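Local coordinates for protein methylmalonyl-CoA carboxyltransferase 12S subunit (Propionibacterium freudenreichii, PDB 1ON3) that transfers the carboxyl group of methylmalonyl-CoA to the biotin of the 1.3S subunit, as the hexameric core of the transcarboxylase complex, at residues 134-139 / 243-248; 281-284 / 289-292; 321-326 / 497-502; 349-354 / 392-397. All coordinates share one frame; numbering follows the deposited sequence.

Contact 1 of 4, residues 134-139 / 243-248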
loop_
_atom_site.group_PDB
_atom_site.type_symbol
_atom_site.label_atom_id
_atom_site.label_comp_id
_atom_site.label_asym_id
_atom_site.label_seq_id
_atom_site.Cartn_x
_atom_site.Cartn_y
_atom_site.Cartn_z
ATOM N N LEU E 134 2.724 26.959 15.682
ATOM C CA LEU E 134 2.427 28.394 15.734
ATOM C C LEU E 134 3.749 29.159 15.867
ATOM O O LEU E 134 4.649 28.736 16.585
ATOM C CB LEU E 134 1.490 28.709 16.907
ATOM C CG LEU E 134 0.111 28.028 16.788
ATOM C CD1 LEU E 134 0.096 26.784 17.667
ATOM C CD2 LEU E 134 -1.000 28.977 17.206
ATOM N N PHE E 135 3.850 30.285 15.172
ATOM C CA PHE E 135 5.084 31.065 15.152
ATOM C C PHE E 135 4.832 32.580 15.238
ATOM O O PHE E 135 4.141 33.139 14.396
ATOM C CB PHE E 135 5.810 30.718 13.840
ATOM C CG PHE E 135 7.240 31.195 13.747
ATOM C CD1 PHE E 135 8.073 30.659 12.774
ATOM C CD2 PHE E 135 7.743 32.195 14.579
ATOM C CE1 PHE E 135 9.391 31.112 12.622
ATOM C CE2 PHE E 135 9.064 32.656 14.433
ATOM C CZ PHE E 135 9.884 32.108 13.451
ATOM N N PHE E 136 5.382 33.223 16.270
ATOM C CA PHE E 136 5.283 34.682 16.436
ATOM C C PHE E 136 6.542 35.274 15.785
ATOM O O PHE E 136 7.671 35.010 16.231
ATOM C CB PHE E 136 5.269 35.104 17.913
ATOM C CG PHE E 136 3.977 34.804 18.642
ATOM C CD1 PHE E 136 3.808 33.603 19.319
ATOM C CD2 PHE E 136 2.964 35.760 18.712
ATOM C CE1 PHE E 136 2.645 33.360 20.068
ATOM C CE2 PHE E 136 1.807 35.532 19.452
ATOM C CZ PHE E 136 1.647 34.326 20.137
ATOM N N TYR E 137 6.338 36.040 14.717
ATOM C CA TYR E 137 7.416 36.685 13.967
ATOM C C TYR E 137 7.602 38.133 14.448
ATOM O O TYR E 137 6.636 38.867 14.605
ATOM C CB TYR E 137 7.057 36.704 12.479
ATOM C CG TYR E 137 6.974 35.342 11.840
ATOM C CD1 TYR E 137 8.037 34.839 11.101
ATOM C CD2 TYR E 137 5.806 34.581 11.920
ATOM C CE1 TYR E 137 7.947 33.611 10.441
ATOM C CE2 TYR E 137 5.698 33.347 11.269
ATOM C CZ TYR E 137 6.767 32.869 10.530
ATOM O OH TYR E 137 6.669 31.663 9.874
ATOM N N ASP E 138 8.849 38.549 14.641
ATOM C CA ASP E 138 9.161 39.888 15.124
ATOM C C ASP E 138 10.644 39.973 14.779
ATOM O O ASP E 138 11.489 39.726 15.638
ATOM C CB ASP E 138 8.961 39.919 16.650
ATOM C CG ASP E 138 8.900 41.333 17.209
ATOM O OD1 ASP E 138 9.289 42.260 16.478
ATOM O OD2 ASP E 138 8.477 41.506 18.377
ATOM N N SER E 139 10.962 40.332 13.536
ATOM C CA SER E 139 12.358 40.302 13.104
ATOM C C SER E 139 12.798 41.243 11.985
ATOM O O SER E 139 12.018 41.614 11.117
ATOM C CB SER E 139 12.675 38.856 12.676
ATOM O OG SER E 139 13.862 38.749 11.908
ATOM N N ALA E 243 -5.059 40.632 21.291
ATOM C CA ALA E 243 -6.072 40.319 20.289
ATOM C C ALA E 243 -5.601 39.227 19.333
ATOM O O ALA E 243 -6.399 38.398 18.886
ATOM C CB ALA E 243 -6.425 41.577 19.503
ATOM N N ALA E 244 -4.309 39.239 19.008
ATOM C CA ALA E 244 -3.750 38.258 18.088
ATOM C C ALA E 244 -3.776 36.882 18.736
ATOM O O ALA E 244 -4.034 35.878 18.068
ATOM C CB ALA E 244 -2.310 38.642 17.706
ATOM N N GLU E 245 -3.506 36.851 20.038
ATOM C CA GLU E 245 -3.506 35.612 20.800
ATOM C C GLU E 245 -4.926 35.053 20.891
ATOM O O GLU E 245 -5.126 33.841 20.773
ATOM C CB GLU E 245 -2.891 35.860 22.182
ATOM C CG GLU E 245 -1.363 36.041 22.086
ATOM C CD GLU E 245 -0.768 37.041 23.076
ATOM O OE1 GLU E 245 0.425 37.387 22.896
ATOM O OE2 GLU E 245 -1.464 37.468 24.021
ATOM N N LEU E 246 -5.914 35.927 21.069
ATOM C CA LEU E 246 -7.303 35.465 21.127
ATOM C C LEU E 246 -7.710 34.936 19.755
ATOM O O LEU E 246 -8.381 33.913 19.647
ATOM C CB LEU E 246 -8.251 36.598 21.547
ATOM C CG LEU E 246 -8.250 36.995 23.034
ATOM C CD1 LEU E 246 -9.194 38.180 23.277
ATOM C CD2 LEU E 246 -8.700 35.788 23.870
ATOM N N ILE E 247 -7.309 35.634 18.696
ATOM C CA ILE E 247 -7.662 35.176 17.350
ATOM C C ILE E 247 -7.001 33.828 17.062
ATOM O O ILE E 247 -7.635 32.918 16.520
ATOM C CB ILE E 247 -7.238 36.214 16.266
ATOM C CG1 ILE E 247 -8.105 37.478 16.393
ATOM C CG2 ILE E 247 -7.394 35.610 14.873
ATOM C CD1 ILE E 247 -7.578 38.673 15.590
ATOM N N ALA E 248 -5.732 33.692 17.434
ATOM C CA ALA E 248 -5.023 32.432 17.203
ATOM C C ALA E 248 -5.732 31.252 17.865
ATOM O O ALA E 248 -5.815 30.177 17.286
ATOM C CB ALA E 248 -3.575 32.520 17.724
#
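Beside the touch between F136 and E245, the polar anchor of strand 134-139 is D138 OD2, which is gripped twice, by a salt bridge from R49 NH1 and a hydrogen bond from Q38 NE2. R49 also lies against the side chains of F136 and E245, so helix 46-53 borders the join. Between strand and helix the touches are van der Waals. E245 CG meets the rim of the F136 ring, 4.0 Å from F136 CZ and near the ring plane. The carboxylate rises out of the ring plane, with E245 OE1 4.1 Å from F136 CE2 and the two planes 73° apart. With chi1 at -73° E245 CG stands opposite the carbonyl carbon, and the bend at chi2 (145°) lifts the acid off the plane of the ring; OE1 takes a weak hydrogen bond from Q44 NE2. Two residues back on the strand, L134 CD2 reaches A248 CB at 4.4 Å, a loose apolar touch. L134 and F136 both point at helix 243-248; F135 and Y137 do not touch it and lie against each other, Y137 CZ sitting 3.4 Å above the F135 ring plane. Strand 133-139 runs between strands 95-102 and 170-175, and helix 241-253 packs on the face carrying L134 and F136, consistent with the crotonase-like fold of carboxyltransferases.

Contact 2 of 4, residues 281-284 / 289-292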
loop_
_atom_site.group_PDB
_atom_site.type_symbol
_atom_site.label_atom_id
_atom_site.label_comp_id
_atom_site.label_asym_id
_atom_site.label_seq_id
_atom_site.Cartn_x
_atom_site.Cartn_y
_atom_site.Cartn_z
ATOM N N ILE E 281 -34.569 37.582 4.435
ATOM C CA ILE E 281 -33.264 38.203 4.291
ATOM C C ILE E 281 -32.901 38.511 2.848
ATOM O O ILE E 281 -32.401 39.595 2.551
ATOM C CB ILE E 281 -32.168 37.318 4.908
ATOM C CG1 ILE E 281 -32.466 37.093 6.390
ATOM C CG2 ILE E 281 -30.812 37.979 4.727
ATOM C CD1 ILE E 281 -31.580 36.046 7.059
ATOM N N VAL E 282 -33.158 37.553 1.960
ATOM C CA VAL E 282 -32.864 37.696 0.542
ATOM C C VAL E 282 -34.080 38.262 -0.196
ATOM O O VAL E 282 -35.101 37.590 -0.337
ATOM C CB VAL E 282 -32.490 36.325 -0.082
ATOM C CG1 VAL E 282 -32.020 36.508 -1.518
ATOM C CG2 VAL E 282 -31.421 35.650 0.757
ATOM N N PRO E 283 -33.977 39.502 -0.689
ATOM C CA PRO E 283 -35.059 40.178 -1.419
ATOM C C PRO E 283 -35.472 39.412 -2.678
ATOM O O PRO E 283 -34.632 38.785 -3.327
ATOM C CB PRO E 283 -34.441 41.529 -1.780
ATOM C CG PRO E 283 -33.416 41.739 -0.724
ATOM C CD PRO E 283 -32.794 40.371 -0.603
ATOM N N ILE E 284 -36.758 39.462 -3.026
ATOM C CA ILE E 284 -37.220 38.792 -4.238
ATOM C C ILE E 284 -36.785 39.682 -5.399
ATOM O O ILE E 284 -36.579 39.216 -6.519
ATOM C CB ILE E 284 -38.779 38.620 -4.256
ATOM C CG1 ILE E 284 -39.232 37.723 -3.094
ATOM C CG2 ILE E 284 -39.225 37.979 -5.554
ATOM C CD1 ILE E 284 -38.680 36.312 -3.134
ATOM N N GLY E 289 -29.621 44.270 -2.836
ATOM C CA GLY E 289 -28.632 43.381 -2.251
ATOM C C GLY E 289 -28.980 43.122 -0.797
ATOM O O GLY E 289 -30.091 43.412 -0.353
ATOM N N TYR E 290 -28.027 42.581 -0.051
ATOM C CA TYR E 290 -28.213 42.270 1.362
ATOM C C TYR E 290 -26.867 41.772 1.859
ATOM O O TYR E 290 -25.948 41.623 1.065
ATOM C CB TYR E 290 -29.266 41.169 1.536
ATOM C CG TYR E 290 -28.937 39.866 0.833
ATOM C CD1 TYR E 290 -28.350 38.798 1.522
ATOM C CD2 TYR E 290 -29.208 39.704 -0.528
ATOM C CE1 TYR E 290 -28.039 37.598 0.864
ATOM C CE2 TYR E 290 -28.911 38.513 -1.191
ATOM C CZ TYR E 290 -28.328 37.466 -0.496
ATOM O OH TYR E 290 -28.065 36.291 -1.162
ATOM N N ASP E 291 -26.748 41.529 3.161
ATOM C CA ASP E 291 -25.498 41.021 3.725
ATOM C C ASP E 291 -25.682 39.527 3.916
ATOM O O ASP E 291 -26.498 39.103 4.728
ATOM C CB ASP E 291 -25.196 41.657 5.075
ATOM C CG ASP E 291 -23.766 41.401 5.529
ATOM O OD1 ASP E 291 -23.260 40.279 5.304
ATOM O OD2 ASP E 291 -23.153 42.316 6.122
ATOM N N VAL E 292 -24.925 38.729 3.171
ATOM C CA VAL E 292 -25.060 37.284 3.256
ATOM C C VAL E 292 -24.698 36.706 4.626
ATOM O O VAL E 292 -25.076 35.586 4.948
ATOM C CB VAL E 292 -24.228 36.594 2.137
ATOM C CG1 VAL E 292 -22.731 36.701 2.432
ATOM C CG2 VAL E 292 -24.664 35.147 1.980
#
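Apolar contacts dominate where Y290 is set against I281, V282 and P283, and most of them involve the Y290 ring. A CH-pi contact comes first: V282 CG2 lies over one face, 4.2 Å from the centroid of the Y290 ring and 26° off its normal. The other V282 methyl sits at the same hydroxyl end but nearer the CE2 flank, CG1 3.7 Å from Y290 CE2. Other apolar touches follow. P283 CD comes within 3.6 Å of Y290 CD2, and I281 CG2 stands 4.1 Å from Y290 CD1, its side chain at about a right angle to the tyrosine. Backbone oxygens make a third group, with I281 O 3.7 Å from Y290 CB and G289 O 3.7 Å from P283 CG. The ring is placed by chi1 of 59°, which sets CG between the backbone N and the carbonyl carbon and aims the ring across the loop. Its polar end is fixed elsewhere, by the hydrogen bond between Y290 OH and D369 OD2. With Y290 cut back to an alanine, the V282 methyls and P283 ring would probably face a gap and D369 OD2 would lose its hydroxyl mate. The loop thus folds back on itself between helices 278-281 and 293-299: D291, salt-bridged to R293, caps a backbone N just beyond the segment, where the chain turns into the latter, while Y290 reaches on to strand 364-370 of the C-terminal sheet.

Contact 3 of 4, residues 321-326 / 497-502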
loop_
_atom_site.group_PDB
_atom_site.type_symbol
_atom_site.label_atom_id
_atom_site.label_comp_id
_atom_site.label_asym_id
_atom_site.label_seq_id
_atom_site.Cartn_x
_atom_site.Cartn_y
_atom_site.Cartn_z
ATOM N N ALA E 321 -17.157 28.113 10.821
ATOM C CA ALA E 321 -18.304 28.095 11.708
ATOM C C ALA E 321 -18.540 26.664 12.102
ATOM O O ALA E 321 -17.742 25.778 11.784
ATOM C CB ALA E 321 -19.526 28.642 11.001
ATOM N N ARG E 322 -19.648 26.426 12.790
ATOM C CA ARG E 322 -19.971 25.076 13.190
ATOM C C ARG E 322 -21.444 24.768 13.005
ATOM O O ARG E 322 -22.307 25.649 13.132
ATOM C CB ARG E 322 -19.581 24.846 14.651
ATOM C CG ARG E 322 -18.074 24.701 14.878
ATOM C CD ARG E 322 -17.760 24.493 16.342
ATOM N NE ARG E 322 -16.323 24.538 16.591
ATOM C CZ ARG E 322 -15.664 25.599 17.041
ATOM N NH1 ARG E 322 -16.303 26.731 17.304
ATOM N NH2 ARG E 322 -14.352 25.521 17.225
ATOM N N VAL E 323 -21.722 23.519 12.658
ATOM C CA VAL E 323 -23.096 23.069 12.527
ATOM C C VAL E 323 -23.151 21.819 13.389
ATOM O O VAL E 323 -22.436 20.853 13.135
ATOM C CB VAL E 323 -23.474 22.737 11.065
ATOM C CG1 VAL E 323 -24.917 22.214 11.021
ATOM C CG2 VAL E 323 -23.362 24.004 10.198
ATOM N N ASN E 324 -23.984 21.850 14.423
ATOM C CA ASN E 324 -24.097 20.723 15.347
ATOM C C ASN E 324 -22.718 20.408 15.935
ATOM O O ASN E 324 -22.355 19.244 16.121
ATOM C CB ASN E 324 -24.654 19.493 14.631
ATOM C CG ASN E 324 -26.080 19.704 14.109
ATOM O OD1 ASN E 324 -26.489 19.054 13.153
ATOM N ND2 ASN E 324 -26.835 20.595 14.746
ATOM N N GLY E 325 -21.952 21.460 16.215
ATOM C CA GLY E 325 -20.624 21.301 16.797
ATOM C C GLY E 325 -19.485 20.957 15.856
ATOM O O GLY E 325 -18.321 20.985 16.259
ATOM N N ARG E 326 -19.803 20.647 14.603
ATOM C CA ARG E 326 -18.784 20.271 13.621
ATOM C C ARG E 326 -18.228 21.485 12.875
ATOM O O ARG E 326 -18.999 22.320 12.380
ATOM C CB ARG E 326 -19.396 19.287 12.602
ATOM C CG ARG E 326 -18.474 18.765 11.518
ATOM C CD ARG E 326 -19.299 18.218 10.347
ATOM N NE ARG E 326 -20.267 17.194 10.766
ATOM C CZ ARG E 326 -19.926 15.953 11.109
ATOM N NH1 ARG E 326 -18.654 15.587 11.068
ATOM N NH2 ARG E 326 -20.845 15.093 11.528
ATOM N N ARG E 497 -31.553 22.939 8.907
ATOM C CA ARG E 497 -31.827 21.503 8.971
ATOM C C ARG E 497 -31.305 20.756 7.744
ATOM O O ARG E 497 -30.682 19.710 7.880
ATOM C CB ARG E 497 -33.331 21.236 9.111
ATOM C CG ARG E 497 -33.699 19.770 9.156
ATOM C CD ARG E 497 -35.130 19.588 9.652
ATOM N NE ARG E 497 -36.121 20.138 8.732
ATOM C CZ ARG E 497 -36.542 19.523 7.630
ATOM N NH1 ARG E 497 -36.059 18.336 7.309
ATOM N NH2 ARG E 497 -37.453 20.097 6.849
ATOM N N LYS E 498 -31.568 21.266 6.544
ATOM C CA LYS E 498 -31.085 20.566 5.355
ATOM C C LYS E 498 -29.546 20.447 5.347
ATOM O O LYS E 498 -29.003 19.392 5.023
ATOM C CB LYS E 498 -31.584 21.252 4.078
ATOM C CG LYS E 498 -32.888 20.649 3.505
ATOM C CD LYS E 498 -34.000 20.639 4.543
ATOM C CE LYS E 498 -35.322 20.109 3.976
ATOM N NZ LYS E 498 -35.242 18.699 3.459
ATOM N N ILE E 499 -28.851 21.517 5.720
ATOM C CA ILE E 499 -27.386 21.496 5.767
ATOM C C ILE E 499 -26.905 20.519 6.846
ATOM O O ILE E 499 -25.971 19.739 6.637
ATOM C CB ILE E 499 -26.827 22.912 6.084
ATOM C CG1 ILE E 499 -27.120 23.861 4.919
ATOM C CG2 ILE E 499 -25.325 22.841 6.364
ATOM C CD1 ILE E 499 -26.788 25.322 5.231
ATOM N N ALA E 500 -27.561 20.551 8.000
ATOM C CA ALA E 500 -27.174 19.681 9.109
ATOM C C ALA E 500 -27.316 18.203 8.780
ATOM O O ALA E 500 -26.432 17.409 9.086
ATOM C CB ALA E 500 -27.995 20.020 10.352
ATOM N N SER E 501 -28.422 17.825 8.152
ATOM C CA SER E 501 -28.638 16.423 7.824
ATOM C C SER E 501 -27.680 15.968 6.742
ATOM O O SER E 501 -27.216 14.829 6.749
ATOM C CB SER E 501 -30.080 16.223 7.360
ATOM O OG SER E 501 -30.974 16.811 8.288
ATOM N N ALA E 502 -27.391 16.856 5.800
ATOM C CA ALA E 502 -26.472 16.510 4.729
ATOM C C ALA E 502 -25.091 16.247 5.336
ATOM O O ALA E 502 -24.436 15.255 5.015
ATOM C CB ALA E 502 -26.398 17.640 3.717
HETATM O O HOH W 1 -25.015 17.563 11.336
#
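V323 and A500 meet because chi1 of V323, at 178°, sets CG1 opposite the backbone N and directs it at the helix, while chi1 of N324 (-63°) brings its OD1 up to the same alanine. V323 CG1 lies 3.8 Å from A500 CB, and the second methyl, V323 CG2, makes a looser touch of 4.5 Å with I499 CG2. N324 OD1 is closer still to the alanine, 3.3 Å from A500 CB, a snug oxygen-to-methyl contact. The same OD1 accepts a hydrogen bond of 2.8 Å from a water. That water donates its other hydrogen to A500 O, 2.7 Å away, so one molecule ties the side chain of the loop to the helix backbone. The loop is a type I' beta turn from V323 to R326. It joins strands 316-323 and 326-333, and V323 and R326 close it with paired backbone bonds, V323 N to R326 O and R326 N to V323 O, both 3.0 Å. D301 accepts from N324 N and G325 N at the tip. The amide is held at its other end as well, N324 ND2 bonding to N269 O, which should limit its freedom to flip. Hairpin and helix 495-505 are therefore joined by a small methyl contact and a water bridge, with the polar link resting on an amide whose two ends have separate partners.

Contact 4 of 4, residues 349-354 / 392-397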
loop_
_atom_site.group_PDB
_atom_site.type_symbol
_atom_site.label_atom_id
_atom_site.label_comp_id
_atom_site.label_asym_id
_atom_site.label_seq_id
_atom_site.Cartn_x
_atom_site.Cartn_y
_atom_site.Cartn_z
ATOM N N LYS E 349 -9.141 34.262 -2.900
ATOM C CA LYS E 349 -9.658 34.166 -1.528
ATOM C C LYS E 349 -10.432 32.869 -1.330
ATOM O O LYS E 349 -10.239 32.149 -0.346
ATOM C CB LYS E 349 -10.577 35.358 -1.230
ATOM C CG LYS E 349 -11.200 35.356 0.163
ATOM C CD LYS E 349 -12.058 36.603 0.370
ATOM C CE LYS E 349 -12.699 36.664 1.749
ATOM N NZ LYS E 349 -13.407 37.976 1.991
ATOM N N ALA E 350 -11.304 32.563 -2.280
ATOM C CA ALA E 350 -12.109 31.350 -2.198
ATOM C C ALA E 350 -11.279 30.080 -2.355
ATOM O O ALA E 350 -11.368 29.158 -1.535
ATOM C CB ALA E 350 -13.219 31.389 -3.262
ATOM N N ALA E 351 -10.469 30.037 -3.403
ATOM C CA ALA E 351 -9.648 28.859 -3.697
ATOM C C ALA E 351 -8.711 28.458 -2.560
ATOM O O ALA E 351 -8.607 27.275 -2.233
ATOM C CB ALA E 351 -8.841 29.091 -4.989
ATOM N N GLU E 352 -8.033 29.438 -1.964
ATOM C CA GLU E 352 -7.104 29.154 -0.869
ATOM C C GLU E 352 -7.874 28.533 0.300
ATOM O O GLU E 352 -7.439 27.535 0.875
ATOM C CB GLU E 352 -6.402 30.433 -0.385
ATOM C CG GLU E 352 -5.336 30.167 0.725
ATOM C CD GLU E 352 -4.806 31.449 1.372
ATOM O OE1 GLU E 352 -5.617 32.326 1.741
ATOM O OE2 GLU E 352 -3.575 31.577 1.520
ATOM N N PHE E 353 -9.019 29.123 0.637
ATOM C CA PHE E 353 -9.841 28.632 1.745
ATOM C C PHE E 353 -10.310 27.209 1.458
ATOM O O PHE E 353 -10.238 26.337 2.325
ATOM C CB PHE E 353 -11.049 29.555 1.950
ATOM C CG PHE E 353 -11.856 29.255 3.191
ATOM C CD1 PHE E 353 -11.324 29.483 4.459
ATOM C CD2 PHE E 353 -13.172 28.788 3.091
ATOM C CE1 PHE E 353 -12.092 29.260 5.618
ATOM C CE2 PHE E 353 -13.948 28.560 4.248
ATOM C CZ PHE E 353 -13.405 28.799 5.507
ATOM N N VAL E 354 -10.801 26.978 0.243
ATOM C CA VAL E 354 -11.266 25.652 -0.155
ATOM C C VAL E 354 -10.132 24.618 -0.063
ATOM O O VAL E 354 -10.327 23.544 0.490
ATOM C CB VAL E 354 -11.833 25.667 -1.597
ATOM C CG1 VAL E 354 -12.005 24.234 -2.128
ATOM C CG2 VAL E 354 -13.184 26.408 -1.621
ATOM N N LEU E 392 -12.597 26.491 -9.625
ATOM C CA LEU E 392 -13.024 25.250 -10.253
ATOM C C LEU E 392 -12.039 24.150 -9.880
ATOM O O LEU E 392 -12.428 23.017 -9.599
ATOM C CB LEU E 392 -13.057 25.412 -11.770
ATOM C CG LEU E 392 -14.009 26.516 -12.228
ATOM C CD1 LEU E 392 -13.729 26.870 -13.692
ATOM C CD2 LEU E 392 -15.445 26.048 -12.008
ATOM N N TYR E 393 -10.754 24.486 -9.881
ATOM C CA TYR E 393 -9.747 23.498 -9.545
ATOM C C TYR E 393 -9.888 23.027 -8.099
ATOM O O TYR E 393 -9.981 21.819 -7.843
ATOM C CB TYR E 393 -8.342 24.057 -9.748
ATOM C CG TYR E 393 -7.286 22.994 -9.589
ATOM C CD1 TYR E 393 -6.743 22.354 -10.694
ATOM C CD2 TYR E 393 -6.880 22.580 -8.319
ATOM C CE1 TYR E 393 -5.814 21.318 -10.549
ATOM C CE2 TYR E 393 -5.965 21.547 -8.161
ATOM C CZ TYR E 393 -5.436 20.923 -9.277
ATOM O OH TYR E 393 -4.535 19.895 -9.105
ATOM N N ALA E 394 -9.880 23.977 -7.164
ATOM C CA ALA E 394 -9.968 23.651 -5.744
ATOM C C ALA E 394 -11.191 22.812 -5.403
ATOM O O ALA E 394 -11.081 21.799 -4.716
ATOM C CB ALA E 394 -9.952 24.928 -4.896
ATOM N N TYR E 395 -12.365 23.222 -5.872
ATOM C CA TYR E 395 -13.563 22.437 -5.579
ATOM C C TYR E 395 -13.539 21.057 -6.248
ATOM O O TYR E 395 -13.866 20.053 -5.607
ATOM C CB TYR E 395 -14.815 23.210 -5.999
ATOM C CG TYR E 395 -15.292 24.194 -4.956
ATOM C CD1 TYR E 395 -15.434 25.541 -5.261
ATOM C CD2 TYR E 395 -15.626 23.767 -3.669
ATOM C CE1 TYR E 395 -15.895 26.447 -4.318
ATOM C CE2 TYR E 395 -16.094 24.670 -2.712
ATOM C CZ TYR E 395 -16.223 26.007 -3.049
ATOM O OH TYR E 395 -16.675 26.912 -2.122
ATOM N N SER E 396 -13.142 20.989 -7.522
ATOM C CA SER E 396 -13.098 19.698 -8.229
ATOM C C SER E 396 -12.118 18.706 -7.593
ATOM O O SER E 396 -12.315 17.506 -7.662
ATOM C CB SER E 396 -12.725 19.883 -9.711
ATOM O OG SER E 396 -13.643 20.743 -10.373
ATOM N N GLU E 397 -11.053 19.213 -6.986
ATOM C CA GLU E 397 -10.067 18.347 -6.347
ATOM C C GLU E 397 -10.503 17.972 -4.922
ATOM O O GLU E 397 -10.128 16.924 -4.401
ATOM C CB GLU E 397 -8.713 19.060 -6.275
ATOM C CG GLU E 397 -7.598 18.225 -5.666
ATOM C CD GLU E 397 -7.175 17.060 -6.547
ATOM O OE1 GLU E 397 -6.387 16.217 -6.075
ATOM O OE2 GLU E 397 -7.622 16.986 -7.713
#
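V354 presses on both A394 and Y395, and its three side-chain carbons divide the work. CB comes first, 3.9 Å from A394 CB. From there CG1, set opposite the backbone N by chi1 of 166°, closes to 3.5 Å on A394 CB and 3.7 Å on A394 C. The other tip, CG2, lies over one face of the Y395 ring in a CH-pi contact, 3.7 Å from its centroid and 26° off the ring normal. The methyl is shifted toward the hydroxyl end, with CG2 3.4 Å from Y395 CZ and 3.6 Å from Y395 OH, which is tight for carbon against a ring. One turn earlier A351 meets the same alanine, its CB 4.3 Å from A394 CB. The alanines are consistent with the helix segments running nearly parallel, axes 8.7 Å apart at 22°. The tyrosine is anchored at its far end by the bond between Y395 OH and Q366 OE1, and its ring also touches V331 of strand 326-333. Trading Y395 for an alanine is likely to strip V354 CG2 of the ring face it rests on and leave Q366 OE1 without its hydroxyl partner. Within the second helix S396 OG and S396 N both donate to L392 O, from opposite faces of its plane. Between these two segments the touches are van der Waals and CH-pi, so the fit probably depends on side-chain shape, and the buried phenol gets its polar match from Q366, outside both segments.

Contact 1 lies in the N-terminal half, on strand 133-139 of its mixed sheet; contacts 2, 3 and 4 belong to the C-terminal half, whose sheet has the same strand order, consistent with a duplicated domain. Centres of contacts 1 and 2 are about 36 Å apart, those of contacts 3 and 4 about 21 Å, and none touch. Along the chain contacts 1 and 2 close in turn, then contact 4 falls between the two segments of contact 3. Contact 3 sits at the hairpin of strands 316-323 and 326-333, against which the helices of contact 4 also rest. Contacts 2 and 3 approach one neighbouring subunit and contact 4 another, so their segments lie near hexamer interfaces.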